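PDB 5ZI1: insecticidal crystal protein Cry7Cal from Bacillus thuringiensis, which is probably a receptor-binding insecticidal toxin, present here as the three-domain core of a longer delta endotoxin and active against the locust Locusta migratoria manilensis. Local coordinates for residues M243-E248 with D466-I471; K298-A303 with T342-F347; P505-F510 with I580-T585. All coordinates share one frame; numbering follows the deposited sequence.

Interaction 1 of 3, residues M243-E248 with D466-I471; sequences METVTE and DKITQI
Thr245 and Val246 form a very short parallel strand that pairs with Ile468 and Thr469 and so adds an edge to the mixed sheet of the C-terminal domain. Ile468 takes part through both its backbone groups: Ile468 N donates to Glu244 O (2.9 Å), and Ile468 O accepts from Val246 N (3.0 Å). One step on, Gln470 N donates to Val246 O at 3.0 Å. The beta-branched side chains of Thr245 and Ile468 run alongside one another in the same direction, with their CG2 methyls 4.0 Å apart. With Thr245 OG1 anti to the carbonyl carbon (chi1 -54°), this buried hydroxyl donates to Met243 O at 2.9 Å, lying in the plane of that carbonyl. Met243 CG extends the apolar patch, lying 4.0 Å from Ile468 CD1. Lys467 suits the more open border: its aliphatic CD packs on Val246 CG2 (3.9 Å), while NZ makes a salt bridge with Glu244 OE1 (3.5 Å). A water accepts from Glu248 N and donates to Gln470 O and OE1, leaving Gln470 NE2 to bond Glu596. Strand 468-472 runs between strand 245-246 and strand 589-599, and Thr245 also bonds the backbone of Ala28, in the loop after helix 13-26.

Interaction 2 of 3, residues K298-A303 with T342-F347; sequences KINVRA and TLSHTF
Asn300 holds CG anti to its backbone N (chi1 177°), and its amide reaches across to Ser344 and Thr346 on the neighbouring strand. Thr346 OG1 lies anti to its own carbonyl carbon (chi1 -61°), placed to receive the amide. Asn300 ND2 therefore donates twice: to Ser344 OG at 3.3 Å, in the amide plane and fairly straight (160° at the hydrogen), and to Thr346 OG1 at 3.0 Å, more bent and tilted from that plane. Serine and threonine suit this face because their hydroxyls can accept from the amide. Arg302 lays its aliphatic CD 3.7 Å from Ser344 CB.

The face carrying Ile299, Val301 and Ala303 is mostly apolar. Ile299 CB touches Phe347 CD1 at 4.0 Å, and Ala303 CB, the one side-chain carbon alanine has to offer, meets Leu343 CB at 4.2 Å. His345 ND1 sits 3.7 Å above the Phe347 ring plane, over its centre. Phe392 and Asp390 of a second four-stranded sheet pack against the Val301 and His345 side.

Paired N-H and C=O groups join Ile299 to Phe347 and Val301 to His345. At the far end Ala303 O faces two donors, Thr342 N at 3.1 Å and, weakly, Leu343 N at 3.0 Å, a classic beta bulge where strand 343-348 begins. These antiparallel strands belong to a four-stranded sheet ordered 3-2-1-4, the Greek-key arrangement typical of the beta-prism middle domain of three-domain Cry toxins.

Interaction 3 of 3, residues P505-F510 with I580-T585; sequences PSNQVF and IIKANT
Asn507, Ile580 and Lys582 carry this contact, in which the turn leading into strand 508-513 meets the end of strand 575-580 at one end of the C-terminal beta sandwich, the jelly-roll domain of Cry toxins. Asn507 grips its partner with both of its oxygens. Its backbone O accepts from Ile580 N at 2.8 Å, closing the end of the antiparallel strand pair. A chi1 of -70° sets Asn507 CG beside the backbone N, anti to the carbonyl carbon. From there OD1 accepts from Lys582 N at 2.9 Å. This second bond is almost straight (173° at the hydrogen), although the donor stands above the plane of the amide, 52° out of it. Asparagine suits the place, being short enough to stand in for a backbone carbonyl where the strand pairing stops.

Ile580, a branched apolar residue suited to a buried position, packs its CG1 3.5 Å from Val509 CG2, and its side chain also touches Met536 of strand 534-538. Lys582 is partly exposed and lays its methylenes against the turn, with CG 3.5 Å from Asn507 OD1 and CD 3.9 Å from Ser506 O.

Beyond the strand end, residues 581-585 curl back, and Thr585 OG1 donates to Ile581 O at 2.7 Å. A water completes the join, donating to Asn507 OD1 at 3.0 Å and accepting from Ala583 N at 3.0 Å.

Overall arrangement
From the N terminus the chain first builds the helical domain, and interaction 1 opens just after it, at residues 243-248. Interaction 1 closes only some 218 residues later, when the chain returns from the middle domain, so its loop holds that whole beta-prism. Interaction 2 lies within this span and closes a much shorter loop inside the prism, its segments 39 residues apart and its centre about 40 Å from that of interaction 1. Interaction 3 follows in series within the C-terminal sandwich, joining segments 70 residues apart; its nearest atoms come within about 7 Å of interaction 1. None of the loops cross. Interaction 1 joins domains, while the other two shape single domains.

Interaction 1 of 3, residues M243-E248 with D466-I471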
loop_
_atom_site.group_PDB
_atom_site.type_symbol
_atom_site.label_atom_id
_atom_site.label_comp_id
_atom_site.label_asym_id
_atom_site.label_seq_id
_atom_site.Cartn_x
_atom_site.Cartn_y
_atom_site.Cartn_z
ATOM N N MET A 243 -13.043 7.200 16.928
ATOM C CA MET A 243 -14.140 7.036 15.983
ATOM C C MET A 243 -13.607 6.636 14.613
ATOM O O MET A 243 -12.394 6.581 14.375
ATOM C CB MET A 243 -14.998 8.304 15.895
ATOM C CG MET A 243 -14.321 9.512 15.279
ATOM S SD MET A 243 -15.070 11.053 15.892
ATOM C CE MET A 243 -16.732 10.522 16.325
ATOM N N GLU A 244 -14.552 6.330 13.723
ATOM C CA GLU A 244 -14.238 5.857 12.383
ATOM C C GLU A 244 -13.230 6.770 11.707
ATOM O O GLU A 244 -13.332 7.995 11.777
ATOM C CB GLU A 244 -15.517 5.755 11.560
ATOM C CG GLU A 244 -16.552 4.865 12.226
ATOM C CD GLU A 244 -17.879 4.866 11.493
ATOM O OE1 GLU A 244 -17.931 5.430 10.377
ATOM O OE2 GLU A 244 -18.865 4.300 12.030
ATOM N N THR A 245 -12.232 6.151 11.088
ATOM C CA THR A 245 -11.054 6.824 10.562
ATOM C C THR A 245 -10.901 6.374 9.125
ATOM O O THR A 245 -10.988 5.177 8.847
ATOM C CB THR A 245 -9.793 6.446 11.363
ATOM O OG1 THR A 245 -10.001 6.705 12.762
ATOM C CG2 THR A 245 -8.587 7.231 10.873
ATOM N N VAL A 246 -10.671 7.315 8.221
ATOM C CA VAL A 246 -10.596 7.021 6.796
ATOM C C VAL A 246 -9.144 7.153 6.361
ATOM O O VAL A 246 -8.540 8.228 6.496
ATOM C CB VAL A 246 -11.514 7.941 5.976
ATOM C CG1 VAL A 246 -11.319 7.669 4.486
ATOM C CG2 VAL A 246 -12.954 7.715 6.379
ATOM N N THR A 247 -8.591 6.075 5.812
ATOM C CA THR A 247 -7.179 6.033 5.474
ATOM C C THR A 247 -6.961 5.672 4.011
ATOM O O THR A 247 -7.841 5.117 3.333
ATOM C CB THR A 247 -6.473 5.036 6.365
ATOM O OG1 THR A 247 -7.057 3.750 6.133
ATOM C CG2 THR A 247 -6.705 5.413 7.820
ATOM N N GLU A 248 -5.760 6.004 3.522
ATOM C CA GLU A 248 -5.386 5.747 2.137
ATOM C C GLU A 248 -3.985 5.152 2.084
ATOM O O GLU A 248 -3.109 5.554 2.853
ATOM C CB GLU A 248 -5.415 7.028 1.290
ATOM C CG GLU A 248 -6.589 7.957 1.559
ATOM C CD GLU A 248 -6.678 9.081 0.513
ATOM O OE1 GLU A 248 -5.623 9.707 0.217
ATOM O OE2 GLU A 248 -7.794 9.317 -0.027
ATOM N N ASP A 466 -18.115 13.858 10.992
ATOM C CA ASP A 466 -18.426 12.652 11.757
ATOM C C ASP A 466 -17.349 11.582 11.666
ATOM O O ASP A 466 -17.569 10.454 12.142
ATOM C CB ASP A 466 -19.760 12.028 11.339
ATOM C CG ASP A 466 -20.886 13.028 11.318
ATOM O OD1 ASP A 466 -20.655 14.232 11.585
ATOM O OD2 ASP A 466 -22.026 12.596 11.049
ATOM N N LYS A 467 -16.202 11.888 11.063
ATOM C CA LYS A 467 -15.126 10.919 10.905
ATOM C C LYS A 467 -13.790 11.626 11.052
ATOM O O LYS A 467 -13.664 12.826 10.777
ATOM C CB LYS A 467 -15.176 10.216 9.537
ATOM C CG LYS A 467 -16.405 9.352 9.321
ATOM C CD LYS A 467 -16.359 8.645 7.987
ATOM C CE LYS A 467 -16.964 7.260 8.093
ATOM N NZ LYS A 467 -18.228 7.096 7.315
ATOM N N ILE A 468 -12.786 10.873 11.481
ATOM C CA ILE A 468 -11.421 11.361 11.372
ATOM C C ILE A 468 -10.965 11.114 9.941
ATOM O O ILE A 468 -10.990 9.978 9.455
ATOM C CB ILE A 468 -10.494 10.677 12.381
ATOM C CG1 ILE A 468 -10.837 11.128 13.811
ATOM C CG2 ILE A 468 -9.076 11.016 12.038
ATOM C CD1 ILE A 468 -10.377 10.142 14.903
ATOM N N THR A 469 -10.583 12.174 9.252
ATOM C CA THR A 469 -10.115 12.064 7.885
ATOM C C THR A 469 -8.601 12.102 7.921
ATOM O O THR A 469 -8.010 13.098 8.353
ATOM C CB THR A 469 -10.680 13.178 7.002
ATOM O OG1 THR A 469 -12.093 13.269 7.219
ATOM C CG2 THR A 469 -10.436 12.834 5.533
ATOM N N GLN A 470 -7.975 11.011 7.504
ATOM C CA GLN A 470 -6.525 10.906 7.560
ATOM C C GLN A 470 -6.034 11.019 6.124
ATOM O O GLN A 470 -6.279 10.128 5.300
ATOM C CB GLN A 470 -6.077 9.614 8.241
ATOM C CG GLN A 470 -4.563 9.475 8.397
ATOM C CD GLN A 470 -4.149 8.075 8.829
ATOM O OE1 GLN A 470 -4.214 7.138 8.044
ATOM N NE2 GLN A 470 -3.736 7.929 10.089
ATOM N N ILE A 471 -5.362 12.123 5.834
ATOM C CA ILE A 471 -4.937 12.485 4.496
ATOM C C ILE A 471 -3.415 12.493 4.497
ATOM O O ILE A 471 -2.805 13.245 5.265
ATOM C CB ILE A 471 -5.476 13.857 4.064
ATOM C CG1 ILE A 471 -7.001 13.900 4.163
ATOM C CG2 ILE A 471 -5.000 14.171 2.657
ATOM C CD1 ILE A 471 -7.607 15.208 3.624
HETATM O O HOH W 1 -4.536 7.707 5.409
#

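Interaction 2 of 3, residues K298-A303 with T342-F347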
loop_
_atom_site.group_PDB
_atom_site.type_symbol
_atom_site.label_atom_id
_atom_site.label_comp_id
_atom_site.label_asym_id
_atom_site.label_seq_id
_atom_site.Cartn_x
_atom_site.Cartn_y
_atom_site.Cartn_z
ATOM N N LYS A 298 -2.844 10.466 -19.139
ATOM C CA LYS A 298 -2.608 10.201 -20.560
ATOM C C LYS A 298 -1.442 9.235 -20.721
ATOM O O LYS A 298 -0.519 9.230 -19.912
ATOM C CB LYS A 298 -2.319 11.497 -21.331
ATOM C CG LYS A 298 -3.493 12.046 -22.135
ATOM C CD LYS A 298 -3.380 13.557 -22.357
ATOM C CE LYS A 298 -2.072 13.961 -23.039
ATOM N NZ LYS A 298 -1.742 15.406 -22.772
ATOM N N ILE A 299 -1.490 8.424 -21.779
ATOM C CA ILE A 299 -0.349 7.623 -22.213
ATOM C C ILE A 299 -0.225 7.743 -23.722
ATOM O O ILE A 299 -1.199 7.516 -24.450
ATOM C CB ILE A 299 -0.477 6.133 -21.854
ATOM C CG1 ILE A 299 -0.802 5.910 -20.391
ATOM C CG2 ILE A 299 0.805 5.401 -22.231
ATOM C CD1 ILE A 299 -1.180 4.480 -20.103
ATOM N N ASN A 300 0.971 8.049 -24.202
ATOM C CA ASN A 300 1.235 8.013 -25.626
ATOM C C ASN A 300 2.265 6.929 -25.930
ATOM O O ASN A 300 3.250 6.776 -25.201
ATOM C CB ASN A 300 1.727 9.361 -26.146
ATOM C CG ASN A 300 2.073 9.302 -27.650
ATOM O OD1 ASN A 300 3.235 9.451 -28.053
ATOM N ND2 ASN A 300 1.059 9.036 -28.473
ATOM N N VAL A 301 2.046 6.181 -27.006
ATOM C CA VAL A 301 3.013 5.200 -27.480
ATOM C C VAL A 301 3.398 5.554 -28.910
ATOM O O VAL A 301 2.537 5.901 -29.724
ATOM C CB VAL A 301 2.455 3.765 -27.391
ATOM C CG1 VAL A 301 3.326 2.781 -28.177
ATOM C CG2 VAL A 301 2.349 3.339 -25.954
ATOM N N ARG A 302 4.697 5.503 -29.200
ATOM C CA ARG A 302 5.219 5.599 -30.556
ATOM C C ARG A 302 5.886 4.283 -30.916
ATOM O O ARG A 302 6.663 3.736 -30.118
ATOM C CB ARG A 302 6.237 6.727 -30.715
ATOM C CG ARG A 302 5.694 8.096 -30.463
ATOM C CD ARG A 302 4.508 8.402 -31.317
ATOM N NE ARG A 302 4.586 9.781 -31.785
ATOM C CZ ARG A 302 3.795 10.764 -31.365
ATOM N NH1 ARG A 302 2.835 10.522 -30.478
ATOM N NH2 ARG A 302 3.959 11.992 -31.845
ATOM N N ALA A 303 5.611 3.794 -32.129
ATOM C CA ALA A 303 6.099 2.489 -32.524
ATOM C C ALA A 303 6.452 2.501 -34.003
ATOM O O ALA A 303 5.990 3.351 -34.773
ATOM C CB ALA A 303 5.070 1.401 -32.215
ATOM N N THR A 342 6.375 5.392 -37.012
ATOM C CA THR A 342 5.318 5.560 -38.004
ATOM C C THR A 342 3.948 5.288 -37.402
ATOM O O THR A 342 2.940 5.340 -38.124
ATOM C CB THR A 342 5.542 4.619 -39.202
ATOM O OG1 THR A 342 5.582 3.265 -38.736
ATOM C CG2 THR A 342 6.854 4.925 -39.901
ATOM N N LEU A 343 3.889 4.974 -36.104
ATOM C CA LEU A 343 2.663 4.576 -35.432
ATOM C C LEU A 343 2.594 5.285 -34.091
ATOM O O LEU A 343 3.624 5.583 -33.475
ATOM C CB LEU A 343 2.577 3.059 -35.220
ATOM C CG LEU A 343 2.843 2.150 -36.426
ATOM C CD1 LEU A 343 3.203 0.730 -35.978
ATOM C CD2 LEU A 343 1.651 2.130 -37.392
ATOM N N SER A 344 1.365 5.528 -33.642
ATOM C CA SER A 344 1.116 6.353 -32.473
ATOM C C SER A 344 -0.261 6.028 -31.927
ATOM O O SER A 344 -1.209 5.869 -32.690
ATOM C CB SER A 344 1.205 7.839 -32.820
ATOM O OG SER A 344 0.817 8.641 -31.718
ATOM N N HIS A 345 -0.363 5.924 -30.606
ATOM C CA HIS A 345 -1.668 5.833 -29.971
ATOM C C HIS A 345 -1.641 6.620 -28.674
ATOM O O HIS A 345 -0.657 6.591 -27.930
ATOM C CB HIS A 345 -2.086 4.387 -29.701
ATOM C CG HIS A 345 -3.532 4.243 -29.337
ATOM N ND1 HIS A 345 -4.011 4.478 -28.060
ATOM C CD2 HIS A 345 -4.610 3.913 -30.093
ATOM C CE1 HIS A 345 -5.320 4.276 -28.044
ATOM N NE2 HIS A 345 -5.707 3.932 -29.267
ATOM N N THR A 346 -2.721 7.336 -28.414
ATOM C CA THR A 346 -2.854 8.105 -27.186
ATOM C C THR A 346 -4.073 7.587 -26.441
ATOM O O THR A 346 -5.186 7.597 -26.976
ATOM C CB THR A 346 -2.965 9.603 -27.474
ATOM O OG1 THR A 346 -1.783 10.049 -28.149
ATOM C CG2 THR A 346 -3.097 10.386 -26.177
ATOM N N PHE A 347 -3.852 7.092 -25.226
ATOM C CA PHE A 347 -4.945 6.789 -24.316
ATOM C C PHE A 347 -5.242 8.039 -23.491
ATOM O O PHE A 347 -4.331 8.615 -22.889
ATOM C CB PHE A 347 -4.588 5.633 -23.385
ATOM C CG PHE A 347 -4.156 4.342 -24.070
ATOM C CD1 PHE A 347 -2.833 4.127 -24.420
ATOM C CD2 PHE A 347 -5.059 3.304 -24.247
ATOM C CE1 PHE A 347 -2.426 2.910 -24.994
ATOM C CE2 PHE A 347 -4.661 2.087 -24.805
ATOM C CZ PHE A 347 -3.339 1.887 -25.173
#

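Interaction 3 of 3, residues P505-F510 with I580-T585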
loop_
_atom_site.group_PDB
_atom_site.type_symbol
_atom_site.label_atom_id
_atom_site.label_comp_id
_atom_site.label_asym_id
_atom_site.label_seq_id
_atom_site.Cartn_x
_atom_site.Cartn_y
_atom_site.Cartn_z
ATOM N N PRO A 505 13.492 27.505 2.122
ATOM C CA PRO A 505 13.528 28.917 1.717
ATOM C C PRO A 505 12.664 29.787 2.603
ATOM O O PRO A 505 13.065 30.893 2.975
ATOM C CB PRO A 505 12.997 28.886 0.272
ATOM C CG PRO A 505 13.150 27.476 -0.182
ATOM C CD PRO A 505 12.995 26.629 1.051
ATOM N N SER A 506 11.474 29.310 2.949
ATOM C CA SER A 506 10.542 30.062 3.767
ATOM C C SER A 506 9.824 29.074 4.681
ATOM O O SER A 506 10.171 27.890 4.750
ATOM C CB SER A 506 9.573 30.872 2.889
ATOM O OG SER A 506 8.544 30.054 2.363
ATOM N N ASN A 507 8.811 29.568 5.392
ATOM C CA ASN A 507 8.098 28.730 6.341
ATOM C C ASN A 507 7.223 27.686 5.659
ATOM O O ASN A 507 6.899 26.666 6.277
ATOM C CB ASN A 507 7.233 29.602 7.256
ATOM C CG ASN A 507 8.049 30.432 8.230
ATOM O OD1 ASN A 507 9.253 30.210 8.428
ATOM N ND2 ASN A 507 7.389 31.398 8.855
ATOM N N GLN A 508 6.810 27.930 4.419
ATOM C CA GLN A 508 5.807 27.083 3.788
ATOM C C GLN A 508 6.395 25.727 3.423
ATOM O O GLN A 508 7.470 25.643 2.822
ATOM C CB GLN A 508 5.246 27.769 2.546
ATOM C CG GLN A 508 4.059 27.028 1.965
ATOM C CD GLN A 508 3.223 27.879 1.021
ATOM O OE1 GLN A 508 3.044 27.536 -0.150
ATOM N NE2 GLN A 508 2.693 28.987 1.533
ATOM N N VAL A 509 5.684 24.658 3.784
ATOM C CA VAL A 509 6.133 23.308 3.456
ATOM C C VAL A 509 5.399 22.775 2.232
ATOM O O VAL A 509 6.032 22.375 1.247
ATOM C CB VAL A 509 5.957 22.350 4.644
ATOM C CG1 VAL A 509 6.329 20.935 4.227
ATOM C CG2 VAL A 509 6.785 22.822 5.851
ATOM N N PHE A 510 4.064 22.747 2.273
ATOM C CA PHE A 510 3.335 22.214 1.130
ATOM C C PHE A 510 1.997 22.921 0.970
ATOM O O PHE A 510 1.540 23.646 1.859
ATOM C CB PHE A 510 3.152 20.689 1.238
ATOM C CG PHE A 510 2.206 20.223 2.333
ATOM C CD1 PHE A 510 0.841 20.453 2.257
ATOM C CD2 PHE A 510 2.683 19.475 3.395
ATOM C CE1 PHE A 510 -0.017 19.991 3.237
ATOM C CE2 PHE A 510 1.826 19.007 4.369
ATOM C CZ PHE A 510 0.476 19.268 4.291
ATOM N N ILE A 580 6.325 25.439 8.700
ATOM C CA ILE A 580 7.301 25.317 9.767
ATOM C C ILE A 580 7.829 26.716 10.007
ATOM O O ILE A 580 8.374 27.337 9.089
ATOM C CB ILE A 580 8.448 24.364 9.406
ATOM C CG1 ILE A 580 7.937 22.937 9.193
ATOM C CG2 ILE A 580 9.531 24.405 10.480
ATOM C CD1 ILE A 580 7.335 22.315 10.429
ATOM N N ILE A 581 7.679 27.213 11.231
ATOM C CA ILE A 581 8.130 28.560 11.565
ATOM C C ILE A 581 9.639 28.469 11.765
ATOM O O ILE A 581 10.109 28.069 12.837
ATOM C CB ILE A 581 7.414 29.114 12.799
ATOM C CG1 ILE A 581 5.903 28.892 12.672
ATOM C CG2 ILE A 581 7.724 30.596 12.993
ATOM C CD1 ILE A 581 5.305 29.436 11.388
ATOM N N LYS A 582 10.403 28.829 10.724
ATOM C CA LYS A 582 11.856 28.646 10.754
ATOM C C LYS A 582 12.478 29.295 11.985
ATOM O O LYS A 582 13.279 28.671 12.686
ATOM C CB LYS A 582 12.497 29.216 9.486
ATOM C CG LYS A 582 12.283 28.398 8.235
ATOM C CD LYS A 582 13.125 28.931 7.078
ATOM C CE LYS A 582 14.511 28.314 7.058
ATOM N NZ LYS A 582 15.582 29.160 7.630
ATOM N N ALA A 583 12.093 30.548 12.266
ATOM C CA ALA A 583 12.752 31.362 13.286
ATOM C C ALA A 583 12.747 30.707 14.655
ATOM O O ALA A 583 13.691 30.891 15.429
ATOM C CB ALA A 583 12.081 32.728 13.384
ATOM N N ASN A 584 11.701 29.949 14.977
ATOM C CA ASN A 584 11.567 29.337 16.292
ATOM C C ASN A 584 11.731 27.823 16.238
ATOM O O ASN A 584 11.334 27.118 17.173
ATOM C CB ASN A 584 10.219 29.715 16.898
ATOM C CG ASN A 584 9.977 31.210 16.877
ATOM O OD1 ASN A 584 9.413 31.753 15.918
ATOM N ND2 ASN A 584 10.410 31.890 17.936
ATOM N N THR A 585 12.310 27.311 15.165
ATOM C CA THR A 585 12.529 25.884 14.997
ATOM C C THR A 585 14.025 25.613 15.035
ATOM O O THR A 585 14.816 26.360 14.449
ATOM C CB THR A 585 11.906 25.391 13.678
ATOM O OG1 THR A 585 10.483 25.550 13.738
ATOM C CG2 THR A 585 12.230 23.915 13.412
HETATM O O HOH W 2 9.985 31.990 10.761
#